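Local atomic coordinates of putative NADH-depentdent flavin oxidoreductase (Cupriavidus metallidurans, PDB entry 5OCS), a protein that probably uses FMN to reduce activated alkenes at the expense of NADPH, as an ene-reductase of the Old Yellow Enzyme family. Residues E225-W237 / L254-G267. Residues are numbered along the deposited sequence; the frame is centred on the assembly and turned at random.
Sequences ERPVWMRVSATDW and LKARGSAAVHVSTG. With CIT (citric acid), chain J.
Ser265 OG is held by two hydrogen bonds, accepting one and donating the other: it accepts from Arg231 NE at 2.9 Å, in the guanidinium plane and nearly straight, and it donates to O6 of a citrate at 2.8 Å. Arg231 NH2 reaches the citrate hydroxyl O7, again at the guanidinium edge, so two edge bonds restrict the rotation of the group. The arginine chain leaves its strand with CG anti to the backbone N and then bends at chi2 (66°), which lays CD over one face of the His263 imidazole, 3.8 Å from the centroid, a CH-pi contact. Guanidinium and ring planes are 31° apart, so this is no parallel stack. Glu176 joins the group, salt-bridged to Arg231 NH1 and hydrogen-bonded to His263 ND1 and Trp229 NE1, which probably balances the arginine's charge.

The backbone shows parallel pairing: Val232 N donates to His263 O and its O accepts from Ser265 N, both at 2.8 Å. On the other side of the sheet, Val232 CG2 meets Val262 CG2 at 3.9 Å, while Leu254, on the last turn of helix 244-256, lays CD1 against Met230 CB. Strands 228-233 and 262-265, 24° apart, thus form with that helix a beta-alpha-beta unit of the TIM barrel, and Arg231, an FMN-binding residue of this protein, points to the barrel's C-terminal mouth, where this chain holds citrate, probably from the crystallisation liquor, and no flavin.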
loop_
_atom_site.group_PDB
_atom_site.type_symbol
_atom_site.label_atom_id
_atom_site.label_comp_id
_atom_site.label_asym_id
_atom_site.label_seq_id
_atom_site.Cartn_x
_atom_site.Cartn_y
_atom_site.Cartn_z
ATOM N N GLU D 225 20.594 6.835 23.040
ATOM C CA GLU D 225 21.124 6.588 21.714
ATOM C C GLU D 225 20.124 6.861 20.571
ATOM O O GLU D 225 20.525 7.029 19.434
ATOM C CB GLU D 225 21.667 5.135 21.615
ATOM C CG GLU D 225 20.617 4.016 21.760
ATOM C CD GLU D 225 20.376 3.565 23.189
ATOM O OE1 GLU D 225 20.625 4.351 24.118
ATOM O OE2 GLU D 225 19.900 2.415 23.393
ATOM N N ARG D 226 18.832 6.895 20.880
ATOM C CA ARG D 226 17.832 7.111 19.857
ATOM C C ARG D 226 17.478 8.595 19.826
ATOM O O ARG D 226 17.428 9.213 20.871
ATOM C CB ARG D 226 16.581 6.296 20.157
ATOM C CG ARG D 226 16.866 4.819 20.441
ATOM C CD ARG D 226 15.575 4.044 20.631
ATOM N NE ARG D 226 15.806 2.718 21.247
ATOM C CZ ARG D 226 14.862 1.831 21.523
ATOM N NH1 ARG D 226 13.590 2.058 21.245
ATOM N NH2 ARG D 226 15.186 0.691 22.125
ATOM N N PRO D 227 17.224 9.138 18.644
ATOM C CA PRO D 227 17.004 10.590 18.489
ATOM C C PRO D 227 15.635 11.048 18.984
ATOM O O PRO D 227 14.653 10.341 18.854
ATOM C CB PRO D 227 17.113 10.804 16.960
ATOM C CG PRO D 227 16.671 9.482 16.380
ATOM C CD PRO D 227 17.287 8.469 17.335
ATOM N N VAL D 228 15.609 12.246 19.536
ATOM C CA VAL D 228 14.395 12.911 19.911
ATOM C C VAL D 228 14.540 14.329 19.370
ATOM O O VAL D 228 15.618 14.958 19.483
ATOM C CB VAL D 228 14.206 12.947 21.434
ATOM C CG1 VAL D 228 12.980 13.793 21.838
ATOM C CG2 VAL D 228 14.129 11.568 21.988
ATOM N N TRP D 229 13.457 14.847 18.806
ATOM C CA TRP D 229 13.466 16.186 18.224
ATOM C C TRP D 229 12.095 16.836 18.374
ATOM O O TRP D 229 11.198 16.251 18.981
ATOM C CB TRP D 229 13.954 16.140 16.770
ATOM C CG TRP D 229 13.029 15.494 15.786
ATOM C CD1 TRP D 229 12.066 16.092 15.027
ATOM C CD2 TRP D 229 12.991 14.108 15.435
ATOM N NE1 TRP D 229 11.436 15.166 14.240
ATOM C CE2 TRP D 229 11.989 13.941 14.477
ATOM C CE3 TRP D 229 13.688 12.991 15.873
ATOM C CZ2 TRP D 229 11.689 12.696 13.925
ATOM C CZ3 TRP D 229 13.402 11.768 15.303
ATOM C CH2 TRP D 229 12.401 11.620 14.382
ATOM N N MET D 230 11.963 18.057 17.882
ATOM C CA MET D 230 10.683 18.760 17.936
ATOM C C MET D 230 10.270 19.258 16.579
ATOM O O MET D 230 11.101 19.691 15.760
ATOM C CB MET D 230 10.751 19.958 18.915
ATOM C CG MET D 230 9.397 20.583 19.240
ATOM S SD MET D 230 9.512 21.903 20.482
ATOM C CE MET D 230 9.840 20.929 21.912
ATOM N N ARG D 231 8.951 19.295 16.399
ATOM C CA ARG D 231 8.307 19.888 15.249
ATOM C C ARG D 231 7.917 21.298 15.628
ATOM O O ARG D 231 7.265 21.471 16.643
ATOM C CB ARG D 231 7.036 19.091 14.914
ATOM C CG ARG D 231 6.221 19.606 13.740
ATOM C CD ARG D 231 6.952 19.490 12.416
ATOM N NE ARG D 231 5.995 19.506 11.298
ATOM C CZ ARG D 231 5.309 18.462 10.831
ATOM N NH1 ARG D 231 5.529 17.241 11.281
ATOM N NH2 ARG D 231 4.434 18.660 9.854
ATOM N N VAL D 232 8.322 22.287 14.810
ATOM C CA VAL D 232 8.089 23.699 15.130
ATOM C C VAL D 232 7.484 24.403 13.945
ATOM O O VAL D 232 7.891 24.167 12.809
ATOM C CB VAL D 232 9.408 24.414 15.502
ATOM C CG1 VAL D 232 9.153 25.885 15.858
ATOM C CG2 VAL D 232 10.117 23.711 16.674
ATOM N N SER D 233 6.491 25.269 14.195
ATOM C CA SER D 233 5.972 26.111 13.124
ATOM C C SER D 233 6.908 27.264 12.856
ATOM O O SER D 233 7.259 27.941 13.797
ATOM C CB SER D 233 4.621 26.695 13.530
ATOM O OG SER D 233 4.179 27.551 12.491
ATOM N N ALA D 234 7.315 27.501 11.605
ATOM C CA ALA D 234 8.274 28.580 11.330
ATOM C C ALA D 234 7.795 29.916 11.866
ATOM O O ALA D 234 8.595 30.692 12.404
ATOM C CB ALA D 234 8.529 28.686 9.846
ATOM N N THR D 235 6.507 30.189 11.648
ATOM C CA THR D 235 5.897 31.455 12.028
ATOM C C THR D 235 4.365 31.366 11.930
ATOM O O THR D 235 3.827 30.570 11.153
ATOM C CB THR D 235 6.417 32.627 11.143
ATOM O OG1 THR D 235 5.838 33.878 11.579
ATOM C CG2 THR D 235 6.094 32.433 9.655
ATOM N N ASP D 236 3.680 32.200 12.702
ATOM C CA ASP D 236 2.270 32.488 12.485
ATOM C C ASP D 236 2.136 33.439 11.286
ATOM O O ASP D 236 3.091 34.140 10.889
ATOM C CB ASP D 236 1.596 33.093 13.729
ATOM C CG ASP D 236 1.497 32.124 14.903
ATOM O OD1 ASP D 236 1.639 30.902 14.731
ATOM O OD2 ASP D 236 1.274 32.608 16.015
ATOM N N TRP D 237 0.941 33.442 10.711
ATOM C CA TRP D 237 0.587 34.318 9.591
ATOM C C TRP D 237 0.181 35.714 10.154
ATOM O O TRP D 237 0.214 36.721 9.455
ATOM C CB TRP D 237 -0.529 33.591 8.788
ATOM C CG TRP D 237 -1.275 34.350 7.764
ATOM C CD1 TRP D 237 -0.928 34.536 6.440
ATOM C CD2 TRP D 237 -2.556 34.976 7.930
ATOM N NE1 TRP D 237 -1.893 35.282 5.791
ATOM C CE2 TRP D 237 -2.903 35.566 6.679
ATOM C CE3 TRP D 237 -3.436 35.117 9.018
ATOM C CZ2 TRP D 237 -4.104 36.286 6.490
ATOM C CZ3 TRP D 237 -4.637 35.840 8.832
ATOM C CH2 TRP D 237 -4.951 36.418 7.576
ATOM N N LEU D 254 16.839 23.912 21.639
ATOM C CA LEU D 254 16.730 22.472 21.341
ATOM C C LEU D 254 18.117 21.855 21.128
ATOM O O LEU D 254 18.430 20.806 21.692
ATOM C CB LEU D 254 15.855 22.247 20.105
ATOM C CG LEU D 254 14.379 22.537 20.379
ATOM C CD1 LEU D 254 13.596 22.688 19.089
ATOM C CD2 LEU D 254 13.788 21.436 21.218
ATOM N N LYS D 255 18.948 22.535 20.357
ATOM C CA LYS D 255 20.316 22.066 20.129
ATOM C C LYS D 255 21.117 21.933 21.426
ATOM O O LYS D 255 21.772 20.917 21.658
ATOM C CB LYS D 255 21.030 22.975 19.153
ATOM C CG LYS D 255 22.446 22.536 18.853
ATOM C CD LYS D 255 22.998 23.229 17.642
ATOM C CE LYS D 255 24.448 22.809 17.393
ATOM N NZ LYS D 255 24.799 23.167 15.993
ATOM N N ALA D 256 21.045 22.936 22.288
ATOM C CA ALA D 256 21.759 22.914 23.572
ATOM C C ALA D 256 21.227 21.842 24.509
ATOM O O ALA D 256 21.958 21.323 25.356
ATOM C CB ALA D 256 21.641 24.272 24.260
ATOM N N ARG D 257 19.961 21.470 24.354
ATOM C CA ARG D 257 19.378 20.440 25.167
ATOM C C ARG D 257 19.428 19.044 24.522
ATOM O O ARG D 257 18.800 18.155 24.999
ATOM C CB ARG D 257 17.948 20.832 25.532
ATOM C CG ARG D 257 17.917 22.023 26.508
ATOM C CD ARG D 257 16.545 22.624 26.606
ATOM N NE ARG D 257 16.570 23.981 27.180
ATOM C CZ ARG D 257 15.899 24.380 28.260
ATOM N NH1 ARG D 257 15.118 23.558 28.946
ATOM N NH2 ARG D 257 15.995 25.648 28.648
ATOM N N GLY D 258 20.193 18.859 23.467
ATOM C CA GLY D 258 20.398 17.504 22.939
ATOM C C GLY D 258 19.346 17.014 21.966
ATOM O O GLY D 258 19.292 15.815 21.675
ATOM N N SER D 259 18.509 17.906 21.452
ATOM C CA SER D 259 17.733 17.575 20.234
ATOM C C SER D 259 18.563 17.055 19.080
ATOM O O SER D 259 19.646 17.567 18.801
ATOM C CB SER D 259 16.920 18.779 19.754
ATOM O OG SER D 259 15.931 18.315 18.832
ATOM N N ALA D 260 18.080 16.010 18.404
ATOM C CA ALA D 260 18.738 15.458 17.236
ATOM C C ALA D 260 18.516 16.254 15.955
ATOM O O ALA D 260 19.273 16.126 14.997
ATOM C CB ALA D 260 18.280 14.022 17.017
ATOM N N ALA D 261 17.440 17.047 15.936
ATOM C CA ALA D 261 17.014 17.733 14.759
ATOM C C ALA D 261 16.023 18.801 15.132
ATOM O O ALA D 261 15.609 18.939 16.286
ATOM C CB ALA D 261 16.389 16.741 13.764
ATOM N N VAL D 262 15.612 19.536 14.122
ATOM C CA VAL D 262 14.380 20.317 14.200
ATOM C C VAL D 262 13.600 20.145 12.889
ATOM O O VAL D 262 14.168 20.160 11.783
ATOM C CB VAL D 262 14.657 21.803 14.571
ATOM C CG1 VAL D 262 15.441 22.489 13.487
ATOM C CG2 VAL D 262 13.354 22.563 14.810
ATOM N N HIS D 263 12.283 19.938 13.009
ATOM C CA HIS D 263 11.435 19.752 11.863
ATOM C C HIS D 263 10.606 21.014 11.736
ATOM O O HIS D 263 9.802 21.312 12.627
ATOM C CB HIS D 263 10.557 18.513 12.099
ATOM C CG HIS D 263 9.794 18.053 10.898
ATOM N ND1 HIS D 263 9.072 16.869 10.901
ATOM C CD2 HIS D 263 9.661 18.564 9.655
ATOM C CE1 HIS D 263 8.509 16.699 9.715
ATOM N NE2 HIS D 263 8.839 17.714 8.946
ATOM N N VAL D 264 10.795 21.735 10.640
ATOM C CA VAL D 264 10.288 23.114 10.506
ATOM C C VAL D 264 9.102 23.091 9.570
ATOM O O VAL D 264 9.254 22.743 8.403
ATOM C CB VAL D 264 11.374 24.052 9.954
ATOM C CG1 VAL D 264 10.839 25.458 9.736
ATOM C CG2 VAL D 264 12.611 24.063 10.870
ATOM N N SER D 265 7.918 23.464 10.069
ATOM C CA SER D 265 6.756 23.598 9.202
ATOM C C SER D 265 6.859 24.873 8.367
ATOM O O SER D 265 7.751 25.680 8.583
ATOM C CB SER D 265 5.470 23.532 10.012
ATOM O OG SER D 265 5.230 22.138 10.342
ATOM N N THR D 266 5.980 25.050 7.382
ATOM C CA THR D 266 6.242 26.068 6.355
ATOM C C THR D 266 5.931 27.470 6.804
ATOM O O THR D 266 6.174 28.393 6.053
ATOM C CB THR D 266 5.412 25.858 5.066
ATOM O OG1 THR D 266 4.023 26.030 5.364
ATOM C CG2 THR D 266 5.642 24.460 4.477
ATOM N N GLY D 267 5.307 27.634 7.959
ATOM C CA GLY D 267 4.827 28.936 8.398
ATOM C C GLY D 267 3.723 29.506 7.518
ATOM O O GLY D 267 3.471 30.717 7.535
HETATM C C1 CIT J . 0.088 19.613 9.287
HETATM O O1 CIT J . -1.163 19.428 9.156
HETATM O O2 CIT J . 0.718 19.431 10.366
HETATM C C2 CIT J . 0.824 20.091 8.047
HETATM C C3 CIT J . 1.814 21.274 8.204
HETATM O O7 CIT J . 3.161 20.775 8.306
HETATM C C4 CIT J . 1.721 22.106 6.919
HETATM C C5 CIT J . 2.756 23.218 6.824
HETATM O O3 CIT J . 2.442 24.254 6.197
HETATM O O4 CIT J . 3.880 23.061 7.338
HETATM C C6 CIT J . 1.520 22.191 9.399
HETATM O O5 CIT J . 0.383 22.690 9.513
HETATM O O6 CIT J . 2.411 22.452 10.243
HETATM O O HOH W 1 18.390 13.548 20.328
HETATM O O HOH W 2 3.457 26.195 10.014
#